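Local structure of 4-oxalmesaconate hydratase (Pseudomonas putida, 5CGZ) at residues E166-W179 against R220-F232. The protein is a zinc-dependent hydratase that adds water to the enol form of oxalomesaconate, giving 4-carboxy-4-hydroxy-2-oxoadipate in the third step of gallate degradation. Residues are numbered along the deposited sequence; the frame is centred on the assembly and turned at random.
Sequences EWRPDTFLDITSVW and RNIVYAEGLQSVF
Strands 171-174 and 225-230 form the antiparallel pair at one end of the chain's mixed sheet in this Rossmann-like hydratase fold, with Thr171–Leu228 and Leu173–Glu226 as hydrogen-bonded pairs. Leu173 N reaches Glu226 O at 2.8 Å in an almost straight bond (172°). Residues 171-173 also pair in parallel with a strand of a second subunit, carrying the sheet across the interface. The pairing begins with a classic beta bulge: Asp170 and Thr171 both face Leu228, whose carbonyl O takes the Thr171 N-H and, weakly, that of Asp170. With CG wedged between its backbone N and carbonyl carbon (chi1 56°), Asp170 turns its carboxylate onto Ser230: OD2 accepts from Ser230 N at 2.9 Å and OD1 from Ser230 OG at 2.7 Å, both from the syn side, somewhat out of the carboxylate plane, while Thr171 OG1 donates to OD1 as well. Replacing this aspartate by alanine removes the carboxylate, which would probably leave the Ser230 N-H without its acceptor and the Ser230 and Thr171 hydroxyls freer to turn. Gly227, lacking a side chain, leaves room for Pro169 and Trp167, whose ring edge brings CZ2 to 3.2 Å from Gly227 O. At the far end, Asp174 OD1 closes an Asx turn on Thr176 N, and Thr176 OG1, donating to that same oxygen, receives the N-H groups of Val223 and Tyr224. Beyond it, the five-membered ring of Trp179 lies flat over the Tyr224 ring, centroids 3.6 Å apart and planes 1° from parallel, with Trp179 CD2 3.5 Å from Tyr224 CD1.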
loop_
_atom_site.group_PDB
_atom_site.type_symbol
_atom_site.label_atom_id
_atom_site.label_comp_id
_atom_site.label_asym_id
_atom_site.label_seq_id
_atom_site.Cartn_x
_atom_site.Cartn_y
_atom_site.Cartn_z
ATOM N N GLU A 166 -3.884 7.075 -7.735
ATOM C CA GLU A 166 -4.025 6.469 -6.406
ATOM C C GLU A 166 -4.791 7.386 -5.446
ATOM O O GLU A 166 -4.478 7.505 -4.263
ATOM C CB GLU A 166 -2.650 6.108 -5.843
ATOM C CG GLU A 166 -1.942 5.038 -6.685
ATOM C CD GLU A 166 -0.461 4.897 -6.361
ATOM O OE1 GLU A 166 -0.104 4.898 -5.167
ATOM O OE2 GLU A 166 0.348 4.795 -7.309
ATOM N N TRP A 167 -5.825 8.013 -5.980
ATOM C CA TRP A 167 -6.638 8.956 -5.237
ATOM C C TRP A 167 -7.964 8.286 -4.894
ATOM O O TRP A 167 -8.561 7.606 -5.729
ATOM C CB TRP A 167 -6.835 10.217 -6.082
ATOM C CG TRP A 167 -7.746 11.288 -5.544
ATOM C CD1 TRP A 167 -7.374 12.400 -4.826
ATOM C CD2 TRP A 167 -9.166 11.393 -5.736
ATOM N NE1 TRP A 167 -8.477 13.178 -4.560
ATOM C CE2 TRP A 167 -9.584 12.586 -5.100
ATOM C CE3 TRP A 167 -10.117 10.601 -6.383
ATOM C CZ2 TRP A 167 -10.919 12.998 -5.093
ATOM C CZ3 TRP A 167 -11.444 11.016 -6.376
ATOM C CH2 TRP A 167 -11.832 12.201 -5.735
ATOM N N ARG A 168 -8.407 8.453 -3.656
ATOM C CA ARG A 168 -9.685 7.910 -3.222
ATOM C C ARG A 168 -10.478 9.005 -2.518
ATOM O O ARG A 168 -9.970 9.632 -1.601
ATOM C CB ARG A 168 -9.488 6.714 -2.270
ATOM C CG ARG A 168 -10.815 6.189 -1.686
ATOM C CD ARG A 168 -10.623 5.057 -0.670
ATOM N NE ARG A 168 -10.165 5.532 0.638
ATOM C CZ ARG A 168 -10.958 5.943 1.637
ATOM N NH1 ARG A 168 -10.407 6.337 2.782
ATOM N NH2 ARG A 168 -12.290 5.970 1.509
ATOM N N PRO A 169 -11.727 9.235 -2.930
ATOM C CA PRO A 169 -12.467 10.257 -2.176
ATOM C C PRO A 169 -12.922 9.696 -0.835
ATOM O O PRO A 169 -13.647 8.712 -0.836
ATOM C CB PRO A 169 -13.661 10.576 -3.086
ATOM C CG PRO A 169 -13.895 9.291 -3.865
ATOM C CD PRO A 169 -12.534 8.605 -3.995
ATOM N N ASP A 170 -12.478 10.270 0.281
ATOM C CA ASP A 170 -12.985 9.855 1.590
ATOM C C ASP A 170 -14.076 10.834 2.039
ATOM O O ASP A 170 -14.697 10.667 3.093
ATOM C CB ASP A 170 -11.855 9.776 2.630
ATOM C CG ASP A 170 -11.087 11.097 2.775
ATOM O OD1 ASP A 170 -11.713 12.168 2.878
ATOM O OD2 ASP A 170 -9.849 11.069 2.782
ATOM N N THR A 171 -14.311 11.851 1.218
ATOM C CA THR A 171 -15.293 12.890 1.537
ATOM C C THR A 171 -16.056 13.274 0.274
ATOM O O THR A 171 -15.446 13.603 -0.736
ATOM C CB THR A 171 -14.607 14.145 2.135
ATOM O OG1 THR A 171 -13.896 13.781 3.322
ATOM C CG2 THR A 171 -15.628 15.247 2.483
ATOM N N PHE A 172 -17.386 13.202 0.315
ATOM C CA PHE A 172 -18.204 13.723 -0.782
ATOM C C PHE A 172 -18.910 14.998 -0.360
ATOM O O PHE A 172 -19.611 15.035 0.660
ATOM C CB PHE A 172 -19.252 12.704 -1.255
ATOM C CG PHE A 172 -18.678 11.557 -2.031
ATOM C CD1 PHE A 172 -18.097 11.769 -3.272
ATOM C CD2 PHE A 172 -18.735 10.265 -1.529
ATOM C CE1 PHE A 172 -17.561 10.709 -4.000
ATOM C CE2 PHE A 172 -18.212 9.199 -2.248
ATOM C CZ PHE A 172 -17.617 9.423 -3.485
ATOM N N LEU A 173 -18.721 16.038 -1.159
ATOM C CA LEU A 173 -19.386 17.311 -0.942
ATOM C C LEU A 173 -20.602 17.386 -1.857
ATOM O O LEU A 173 -20.459 17.324 -3.075
ATOM C CB LEU A 173 -18.434 18.477 -1.218
ATOM C CG LEU A 173 -18.952 19.878 -0.895
ATOM C CD1 LEU A 173 -19.078 20.065 0.627
ATOM C CD2 LEU A 173 -18.046 20.949 -1.515
ATOM N N ASP A 174 -21.788 17.506 -1.271
ATOM C CA ASP A 174 -23.012 17.614 -2.060
ATOM C C ASP A 174 -23.111 19.011 -2.648
ATOM O O ASP A 174 -23.349 19.976 -1.926
ATOM C CB ASP A 174 -24.243 17.306 -1.202
ATOM C CG ASP A 174 -25.537 17.320 -2.004
ATOM O OD1 ASP A 174 -25.494 17.600 -3.224
ATOM O OD2 ASP A 174 -26.605 17.058 -1.406
ATOM N N ILE A 175 -22.930 19.118 -3.960
ATOM C CA ILE A 175 -22.958 20.419 -4.615
ATOM C C ILE A 175 -24.210 20.588 -5.473
ATOM O O ILE A 175 -24.264 21.456 -6.346
ATOM C CB ILE A 175 -21.709 20.643 -5.507
ATOM C CG1 ILE A 175 -21.673 19.621 -6.647
ATOM C CG2 ILE A 175 -20.427 20.605 -4.670
ATOM C CD1 ILE A 175 -20.714 20.023 -7.776
ATOM N N THR A 176 -25.210 19.753 -5.226
ATOM C CA THR A 176 -26.451 19.803 -5.988
ATOM C C THR A 176 -27.047 21.226 -6.041
ATOM O O THR A 176 -27.507 21.676 -7.089
ATOM C CB THR A 176 -27.491 18.842 -5.398
ATOM O OG1 THR A 176 -26.995 17.491 -5.469
ATOM C CG2 THR A 176 -28.809 18.956 -6.163
ATOM N N SER A 177 -27.004 21.937 -4.919
ATOM C CA SER A 177 -27.619 23.266 -4.833
ATOM C C SER A 177 -26.857 24.346 -5.601
ATOM O O SER A 177 -27.377 25.440 -5.796
ATOM C CB SER A 177 -27.761 23.692 -3.367
ATOM O OG SER A 177 -26.489 23.880 -2.767
ATOM N N VAL A 178 -25.638 24.056 -6.051
ATOM C CA VAL A 178 -24.901 25.056 -6.822
ATOM C C VAL A 178 -24.431 24.542 -8.170
ATOM O O VAL A 178 -23.555 25.146 -8.789
ATOM C CB VAL A 178 -23.663 25.587 -6.051
ATOM C CG1 VAL A 178 -24.105 26.385 -4.820
ATOM C CG2 VAL A 178 -22.716 24.435 -5.668
ATOM N N TRP A 179 -25.009 23.445 -8.645
ATOM C CA TRP A 179 -24.537 22.896 -9.914
ATOM C C TRP A 179 -24.631 23.924 -11.051
ATOM O O TRP A 179 -23.724 24.010 -11.883
ATOM C CB TRP A 179 -25.298 21.614 -10.310
ATOM C CG TRP A 179 -24.890 21.187 -11.681
ATOM C CD1 TRP A 179 -25.634 21.270 -12.823
ATOM C CD2 TRP A 179 -23.601 20.693 -12.075
ATOM N NE1 TRP A 179 -24.897 20.829 -13.900
ATOM C CE2 TRP A 179 -23.648 20.469 -13.469
ATOM C CE3 TRP A 179 -22.420 20.402 -11.381
ATOM C CZ2 TRP A 179 -22.557 19.974 -14.184
ATOM C CZ3 TRP A 179 -21.333 19.911 -12.092
ATOM C CH2 TRP A 179 -21.409 19.706 -13.483
ATOM N N ARG A 220 -32.864 12.184 0.689
ATOM C CA ARG A 220 -31.933 13.244 0.313
ATOM C C ARG A 220 -31.740 13.246 -1.200
ATOM O O ARG A 220 -31.635 12.191 -1.832
ATOM C CB ARG A 220 -30.591 13.088 1.036
ATOM C CG ARG A 220 -30.707 13.274 2.539
ATOM C CD ARG A 220 -29.401 12.996 3.266
ATOM N NE ARG A 220 -28.367 13.976 2.930
ATOM C CZ ARG A 220 -27.142 13.982 3.457
ATOM N NH1 ARG A 220 -26.788 13.063 4.350
ATOM N NH2 ARG A 220 -26.271 14.907 3.094
ATOM N N ASN A 221 -31.721 14.443 -1.773
ATOM C CA ASN A 221 -31.720 14.619 -3.218
ATOM C C ASN A 221 -30.308 14.927 -3.710
ATOM O O ASN A 221 -30.003 16.058 -4.073
ATOM C CB ASN A 221 -32.691 15.742 -3.602
ATOM C CG ASN A 221 -32.750 15.977 -5.099
ATOM O OD1 ASN A 221 -32.754 15.033 -5.885
ATOM N ND2 ASN A 221 -32.781 17.245 -5.500
ATOM N N ILE A 222 -29.433 13.929 -3.685
ATOM C CA ILE A 222 -28.028 14.178 -3.991
ATOM C C ILE A 222 -27.762 13.812 -5.444
ATOM O O ILE A 222 -27.695 12.632 -5.793
ATOM C CB ILE A 222 -27.099 13.394 -3.049
ATOM C CG1 ILE A 222 -27.451 13.713 -1.588
ATOM C CG2 ILE A 222 -25.651 13.743 -3.339
ATOM C CD1 ILE A 222 -26.690 12.877 -0.554
ATOM N N VAL A 223 -27.636 14.830 -6.288
ATOM C CA VAL A 223 -27.556 14.627 -7.729
ATOM C C VAL A 223 -26.155 14.908 -8.261
ATOM O O VAL A 223 -25.665 14.200 -9.136
ATOM C CB VAL A 223 -28.556 15.526 -8.474
ATOM C CG1 VAL A 223 -28.477 15.276 -9.991
ATOM C CG2 VAL A 223 -29.975 15.283 -7.952
ATOM N N TYR A 224 -25.526 15.949 -7.722
ATOM C CA TYR A 224 -24.180 16.351 -8.115
ATOM C C TYR A 224 -23.284 16.399 -6.884
ATOM O O TYR A 224 -23.672 16.974 -5.862
ATOM C CB TYR A 224 -24.195 17.731 -8.795
ATOM C CG TYR A 224 -25.054 17.812 -10.043
ATOM C CD1 TYR A 224 -24.539 17.460 -11.288
ATOM C CD2 TYR A 224 -26.370 18.247 -9.975
ATOM C CE1 TYR A 224 -25.312 17.535 -12.433
ATOM C CE2 TYR A 224 -27.162 18.327 -11.119
ATOM C CZ TYR A 224 -26.625 17.969 -12.340
ATOM O OH TYR A 224 -27.398 18.049 -13.471
ATOM N N ALA A 225 -22.092 15.811 -6.970
ATOM C CA ALA A 225 -21.164 15.851 -5.836
ATOM C C ALA A 225 -19.727 16.023 -6.309
ATOM O O ALA A 225 -19.405 15.693 -7.449
ATOM C CB ALA A 225 -21.301 14.579 -4.979
ATOM N N GLU A 226 -18.876 16.562 -5.437
ATOM C CA GLU A 226 -17.434 16.562 -5.663
ATOM C C GLU A 226 -16.771 15.641 -4.634
ATOM O O GLU A 226 -17.142 15.644 -3.454
ATOM C CB GLU A 226 -16.861 17.986 -5.581
ATOM C CG GLU A 226 -17.187 18.821 -6.817
ATOM C CD GLU A 226 -16.768 20.295 -6.713
ATOM O OE1 GLU A 226 -16.330 20.747 -5.629
ATOM O OE2 GLU A 226 -16.894 21.002 -7.737
ATOM N N GLY A 227 -15.829 14.826 -5.090
ATOM C CA GLY A 227 -15.095 13.935 -4.203
ATOM C C GLY A 227 -13.791 14.585 -3.773
ATOM O O GLY A 227 -13.125 15.248 -4.579
ATOM N N LEU A 228 -13.441 14.412 -2.502
ATOM C CA LEU A 228 -12.219 14.978 -1.928
ATOM C C LEU A 228 -11.446 13.909 -1.163
ATOM O O LEU A 228 -12.049 13.040 -0.524
ATOM C CB LEU A 228 -12.535 16.133 -0.969
ATOM C CG LEU A 228 -13.111 17.485 -1.419
ATOM C CD1 LEU A 228 -12.217 18.149 -2.441
ATOM C CD2 LEU A 228 -14.526 17.348 -1.937
ATOM N N GLN A 229 -10.118 13.979 -1.202
ATOM C CA GLN A 229 -9.311 13.144 -0.318
ATOM C C GLN A 229 -8.615 14.005 0.728
ATOM O O GLN A 229 -7.823 14.882 0.398
ATOM C CB GLN A 229 -8.274 12.325 -1.098
ATOM C CG GLN A 229 -7.470 11.405 -0.175
ATOM C CD GLN A 229 -6.853 10.193 -0.881
ATOM O OE1 GLN A 229 -6.505 10.251 -2.056
ATOM N NE2 GLN A 229 -6.719 9.085 -0.148
ATOM N N SER A 230 -8.912 13.724 1.989
ATOM C CA SER A 230 -8.386 14.474 3.125
ATOM C C SER A 230 -6.939 14.169 3.406
ATOM O O SER A 230 -6.531 13.016 3.390
ATOM C CB SER A 230 -9.190 14.159 4.388
ATOM O OG SER A 230 -10.573 14.284 4.128
ATOM N N VAL A 231 -6.170 15.201 3.713
ATOM C CA VAL A 231 -4.785 14.999 4.112
ATOM C C VAL A 231 -4.670 14.663 5.601
ATOM O O VAL A 231 -3.875 13.817 5.984
ATOM C CB VAL A 231 -3.932 16.240 3.801
ATOM C CG1 VAL A 231 -2.529 16.075 4.368
ATOM C CG2 VAL A 231 -3.893 16.480 2.287
ATOM N N PHE A 232 -5.478 15.314 6.436
ATOM C CA PHE A 232 -5.353 15.165 7.882
ATOM C C PHE A 232 -6.583 14.518 8.506
ATOM O O PHE A 232 -7.690 14.629 7.971
ATOM C CB PHE A 232 -5.114 16.529 8.550
ATOM C CG PHE A 232 -3.906 17.245 8.032
ATOM C CD1 PHE A 232 -2.634 16.857 8.432
ATOM C CD2 PHE A 232 -4.040 18.294 7.133
ATOM C CE1 PHE A 232 -1.508 17.502 7.946
ATOM C CE2 PHE A 232 -2.918 18.952 6.632
ATOM C CZ PHE A 232 -1.653 18.556 7.032
HETATM O O HOH W 1 -5.480 6.604 -1.569
HETATM O O HOH W 2 -7.798 9.340 3.072
HETATM O O HOH W 3 -29.006 17.813 -2.173
HETATM O O HOH W 4 -26.893 17.092 1.158
#